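Local coordinates for acyl-CoA N-acyltransferases (NAT) superfamily protein (PDB 6TH0), which probably transfers the acetyl group of acetyl-CoA to the N-terminal methionine of transmembrane proteins and to protein lysines, here seen as its GNAT-family catalytic domain, at residues 5-19 and 39-53. Sequence-based numbering, arbitrary orientation.
Sequences TICFRPINPSDLERL and VVNGGDIVSWAAVDR
R9 meets A49 and V51 through a torsion that sets CG between its own backbone N and carbonyl carbon (chi1 56°), with the chain extended from CG to NE. The R9 side chain crosses that of V51 at about a right angle, with R9 NE and NH2 against V51 CG1, and A49 CB lies over one face of the guanidinium, 3.9 Å from R9 NH1. The group then grips D15 end-on: NH1 and NH2 each take the syn lone pair of one carboxylate oxygen, R9 NH1 to D15 OD2 being 2.7 Å. D15 OD2 also accepts N12 N, on its anti side, somewhat out of the carboxylate plane. With R9 NH1 also on P10 O and R9 NH2 on E61 O, the rotation of the group is fixed. A leucine here would probably leave the buried carboxylate of D15 without its countercharge and E61 O without this donor. R53 NH1 lies 3.7 Å from C7 SG, with V51 CG2 over one guanidinium face; its NE is paired with E61. On the other face of the sheet, F8 CE1 packs on A50 CB at 3.6 Å, and the ring continues onto helix 111-123. The backbones pair C7 with V51 and R9 with A49, and A49 N to R9 O is nearly straight (177°). Past the strand, I11 CB sits 3.3 Å from S47 OG, and I11 CG2 reaches V40 CG1. L19 CD2 meets V39 CG1 at 3.5 Å. This is the antiparallel pairing of outermost strand 6-10 with strand 45-52, joined by two helices, that begins the sheet of the GNAT fold.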
# COMPACT_ATOMS: atom_id res chain seq x y z
N THR A 5 -13.61 -6.62 16.48
CA THR A 5 -14.43 -5.65 15.78
C THR A 5 -13.98 -5.46 14.32
O THR A 5 -14.82 -5.51 13.41
CB THR A 5 -14.42 -4.27 16.50
OG1 THR A 5 -13.08 -3.88 16.79
CG2 THR A 5 -15.21 -4.35 17.80
N ILE A 6 -12.68 -5.27 14.08
CA ILE A 6 -12.15 -4.98 12.75
C ILE A 6 -11.63 -6.26 12.12
O ILE A 6 -10.85 -7.00 12.74
CB ILE A 6 -11.04 -3.92 12.81
CG1 ILE A 6 -11.56 -2.64 13.48
CG2 ILE A 6 -10.53 -3.60 11.42
CD1 ILE A 6 -12.75 -2.02 12.76
N CYS A 7 -12.04 -6.52 10.87
CA CYS A 7 -11.63 -7.69 10.11
C CYS A 7 -11.02 -7.27 8.77
O CYS A 7 -11.22 -6.14 8.30
CB CYS A 7 -12.81 -8.65 9.86
SG CYS A 7 -13.45 -9.46 11.32
N PHE A 8 -10.28 -8.18 8.16
CA PHE A 8 -9.60 -7.89 6.91
C PHE A 8 -9.94 -8.95 5.87
O PHE A 8 -10.00 -10.14 6.17
CB PHE A 8 -8.09 -7.80 7.14
CG PHE A 8 -7.72 -6.81 8.22
CD1 PHE A 8 -7.65 -5.45 7.94
CD2 PHE A 8 -7.48 -7.24 9.51
CE1 PHE A 8 -7.33 -4.54 8.93
CE2 PHE A 8 -7.17 -6.33 10.51
CZ PHE A 8 -7.09 -4.99 10.22
N ARG A 9 -10.22 -8.50 4.65
CA ARG A 9 -10.56 -9.42 3.56
C ARG A 9 -10.03 -8.84 2.27
O ARG A 9 -9.73 -7.64 2.19
CB ARG A 9 -12.07 -9.65 3.47
CG ARG A 9 -12.88 -8.33 3.31
CD ARG A 9 -14.25 -8.61 2.71
NE ARG A 9 -15.09 -7.41 2.66
CZ ARG A 9 -15.00 -6.47 1.72
NH1 ARG A 9 -14.08 -6.58 0.77
NH2 ARG A 9 -15.81 -5.42 1.73
N PRO A 10 -9.90 -9.65 1.23
CA PRO A 10 -9.49 -9.11 -0.07
C PRO A 10 -10.54 -8.14 -0.58
O PRO A 10 -11.74 -8.28 -0.33
CB PRO A 10 -9.39 -10.35 -0.97
CG PRO A 10 -9.22 -11.51 -0.00
CD PRO A 10 -10.02 -11.12 1.21
N ILE A 11 -10.08 -7.11 -1.30
CA ILE A 11 -11.03 -6.25 -1.99
C ILE A 11 -11.65 -7.00 -3.16
O ILE A 11 -10.96 -7.76 -3.87
CB ILE A 11 -10.34 -4.95 -2.43
CG1 ILE A 11 -9.90 -4.18 -1.19
CG2 ILE A 11 -11.32 -4.08 -3.23
CD1 ILE A 11 -9.18 -2.88 -1.49
N ASN A 12 -12.95 -6.84 -3.35
CA ASN A 12 -13.66 -7.50 -4.43
C ASN A 12 -14.49 -6.49 -5.22
O ASN A 12 -14.60 -5.33 -4.82
CB ASN A 12 -14.56 -8.63 -3.90
CG ASN A 12 -15.58 -8.15 -2.89
OD1 ASN A 12 -16.52 -7.44 -3.24
ND2 ASN A 12 -15.40 -8.55 -1.64
N PRO A 13 -15.07 -6.91 -6.34
CA PRO A 13 -15.78 -5.94 -7.20
C PRO A 13 -16.90 -5.19 -6.51
O PRO A 13 -17.17 -4.04 -6.89
CB PRO A 13 -16.31 -6.82 -8.34
CG PRO A 13 -15.32 -7.95 -8.42
CD PRO A 13 -14.91 -8.22 -6.99
N SER A 14 -17.57 -5.78 -5.52
CA SER A 14 -18.64 -5.04 -4.86
C SER A 14 -18.14 -3.84 -4.08
O SER A 14 -18.95 -2.98 -3.71
CB SER A 14 -19.42 -5.97 -3.93
OG SER A 14 -18.65 -6.28 -2.78
N ASP A 15 -16.82 -3.75 -3.84
CA ASP A 15 -16.21 -2.60 -3.17
C ASP A 15 -15.95 -1.43 -4.12
O ASP A 15 -15.51 -0.37 -3.66
CB ASP A 15 -14.87 -3.00 -2.54
CG ASP A 15 -15.02 -4.03 -1.43
OD1 ASP A 15 -15.94 -3.88 -0.60
OD2 ASP A 15 -14.22 -5.00 -1.40
N LEU A 16 -16.22 -1.59 -5.42
CA LEU A 16 -15.74 -0.63 -6.41
C LEU A 16 -16.15 0.81 -6.08
O LEU A 16 -15.30 1.70 -6.02
CB LEU A 16 -16.23 -1.02 -7.81
CG LEU A 16 -15.78 -0.05 -8.90
CD1 LEU A 16 -14.27 -0.05 -9.02
CD2 LEU A 16 -16.43 -0.40 -10.22
N GLU A 17 -17.45 1.05 -5.93
CA GLU A 17 -17.94 2.41 -5.67
C GLU A 17 -17.32 3.00 -4.42
O GLU A 17 -16.79 4.11 -4.44
CB GLU A 17 -19.47 2.41 -5.55
CG GLU A 17 -20.08 3.80 -5.62
CD GLU A 17 -21.55 3.80 -5.23
OE1 GLU A 17 -22.22 2.76 -5.43
OE2 GLU A 17 -22.04 4.84 -4.73
N ARG A 18 -17.37 2.25 -3.31
CA ARG A 18 -16.80 2.76 -2.07
C ARG A 18 -15.30 3.00 -2.20
O ARG A 18 -14.78 4.02 -1.73
CB ARG A 18 -17.10 1.79 -0.92
CG ARG A 18 -16.33 2.07 0.37
CD ARG A 18 -16.83 3.34 1.05
NE ARG A 18 -16.38 3.37 2.44
CZ ARG A 18 -16.50 4.41 3.25
NH1 ARG A 18 -17.06 5.53 2.81
NH2 ARG A 18 -16.07 4.34 4.50
N LEU A 19 -14.58 2.07 -2.84
CA LEU A 19 -13.14 2.21 -3.00
C LEU A 19 -12.79 3.48 -3.76
O LEU A 19 -11.88 4.22 -3.36
CB LEU A 19 -12.57 0.99 -3.72
CG LEU A 19 -11.04 0.86 -3.74
CD1 LEU A 19 -10.42 0.65 -2.36
CD2 LEU A 19 -10.61 -0.22 -4.75
N VAL A 39 -7.80 -2.89 -9.42
CA VAL A 39 -7.72 -3.28 -8.01
C VAL A 39 -8.75 -4.36 -7.70
O VAL A 39 -8.41 -5.43 -7.18
CB VAL A 39 -7.90 -2.05 -7.10
CG1 VAL A 39 -8.05 -2.48 -5.65
CG2 VAL A 39 -6.74 -1.07 -7.24
N VAL A 40 -10.02 -4.11 -8.02
CA VAL A 40 -11.08 -5.03 -7.61
C VAL A 40 -11.05 -6.33 -8.40
O VAL A 40 -11.58 -7.35 -7.94
CB VAL A 40 -12.46 -4.35 -7.74
CG1 VAL A 40 -12.46 -3.04 -6.92
CG2 VAL A 40 -12.81 -4.11 -9.22
N ASN A 41 -10.46 -6.31 -9.59
CA ASN A 41 -10.31 -7.51 -10.41
C ASN A 41 -9.04 -8.29 -10.09
O ASN A 41 -8.90 -9.43 -10.54
CB ASN A 41 -10.34 -7.13 -11.89
CG ASN A 41 -11.71 -6.64 -12.32
OD1 ASN A 41 -12.73 -7.16 -11.86
ND2 ASN A 41 -11.74 -5.64 -13.19
N GLY A 42 -8.13 -7.71 -9.30
CA GLY A 42 -6.95 -8.43 -8.83
C GLY A 42 -5.90 -8.61 -9.91
O GLY A 42 -5.49 -7.66 -10.57
N GLY A 43 -5.41 -9.84 -10.05
CA GLY A 43 -4.31 -10.09 -10.96
C GLY A 43 -2.98 -9.55 -10.47
O GLY A 43 -2.37 -10.13 -9.57
N ASP A 44 -2.52 -8.45 -11.06
CA ASP A 44 -1.23 -7.87 -10.68
C ASP A 44 -1.34 -6.85 -9.56
O ASP A 44 -0.29 -6.36 -9.11
CB ASP A 44 -0.53 -7.22 -11.86
CG ASP A 44 -1.34 -6.07 -12.45
OD1 ASP A 44 -2.52 -5.92 -12.08
OD2 ASP A 44 -0.79 -5.34 -13.30
N ILE A 45 -2.53 -6.62 -9.01
CA ILE A 45 -2.68 -5.78 -7.83
C ILE A 45 -3.28 -6.65 -6.75
O ILE A 45 -4.28 -7.35 -6.97
CB ILE A 45 -3.59 -4.56 -8.09
CG1 ILE A 45 -2.90 -3.56 -9.02
CG2 ILE A 45 -4.04 -3.90 -6.75
CD1 ILE A 45 -3.68 -2.27 -9.19
N VAL A 46 -2.64 -6.65 -5.59
CA VAL A 46 -3.15 -7.32 -4.41
C VAL A 46 -3.69 -6.24 -3.50
O VAL A 46 -3.20 -5.10 -3.48
CB VAL A 46 -2.10 -8.21 -3.70
CG1 VAL A 46 -1.78 -9.43 -4.55
CG2 VAL A 46 -0.82 -7.42 -3.42
N SER A 47 -4.73 -6.59 -2.75
CA SER A 47 -5.25 -5.55 -1.88
C SER A 47 -6.07 -6.14 -0.75
O SER A 47 -6.51 -7.29 -0.80
CB SER A 47 -6.09 -4.57 -2.69
OG SER A 47 -7.16 -5.27 -3.30
N TRP A 48 -6.25 -5.32 0.28
CA TRP A 48 -6.95 -5.71 1.49
C TRP A 48 -7.90 -4.60 1.91
O TRP A 48 -7.57 -3.42 1.81
CB TRP A 48 -5.98 -6.03 2.62
CG TRP A 48 -5.25 -7.32 2.41
CD1 TRP A 48 -5.60 -8.54 2.90
CD2 TRP A 48 -4.05 -7.52 1.65
NE1 TRP A 48 -4.70 -9.49 2.50
CE2 TRP A 48 -3.73 -8.88 1.74
CE3 TRP A 48 -3.21 -6.68 0.91
CZ2 TRP A 48 -2.60 -9.44 1.11
CZ3 TRP A 48 -2.09 -7.22 0.30
CH2 TRP A 48 -1.80 -8.59 0.39
N ALA A 49 -9.07 -4.99 2.38
CA ALA A 49 -10.03 -4.07 2.95
C ALA A 49 -10.10 -4.33 4.45
O ALA A 49 -9.93 -5.46 4.91
CB ALA A 49 -11.41 -4.24 2.31
N ALA A 50 -10.31 -3.26 5.21
CA ALA A 50 -10.67 -3.35 6.62
C ALA A 50 -12.15 -3.05 6.74
O ALA A 50 -12.64 -2.09 6.14
CB ALA A 50 -9.86 -2.37 7.46
N VAL A 51 -12.87 -3.89 7.48
CA VAL A 51 -14.30 -3.69 7.69
C VAL A 51 -14.63 -3.82 9.17
O VAL A 51 -13.95 -4.53 9.92
CB VAL A 51 -15.14 -4.70 6.86
CG1 VAL A 51 -14.81 -4.58 5.38
CG2 VAL A 51 -14.93 -6.13 7.37
N ASP A 52 -15.66 -3.10 9.59
CA ASP A 52 -16.25 -3.23 10.92
C ASP A 52 -17.65 -3.80 10.70
O ASP A 52 -18.61 -3.05 10.48
CB ASP A 52 -16.28 -1.90 11.65
CG ASP A 52 -16.92 -1.99 13.03
OD1 ASP A 52 -17.34 -3.09 13.45
OD2 ASP A 52 -17.00 -0.94 13.69
N ARG A 53 -17.78 -5.13 10.76
CA ARG A 53 -19.09 -5.73 10.52
C ARG A 53 -20.07 -5.43 11.64
O ARG A 53 -21.26 -5.75 11.52
CB ARG A 53 -18.96 -7.24 10.29
CG ARG A 53 -18.34 -7.57 8.94
CD ARG A 53 -18.49 -9.04 8.57
NE ARG A 53 -17.68 -9.36 7.39
CZ ARG A 53 -16.47 -9.92 7.45
NH1 ARG A 53 -15.94 -10.22 8.63
NH2 ARG A 53 -15.80 -10.17 6.34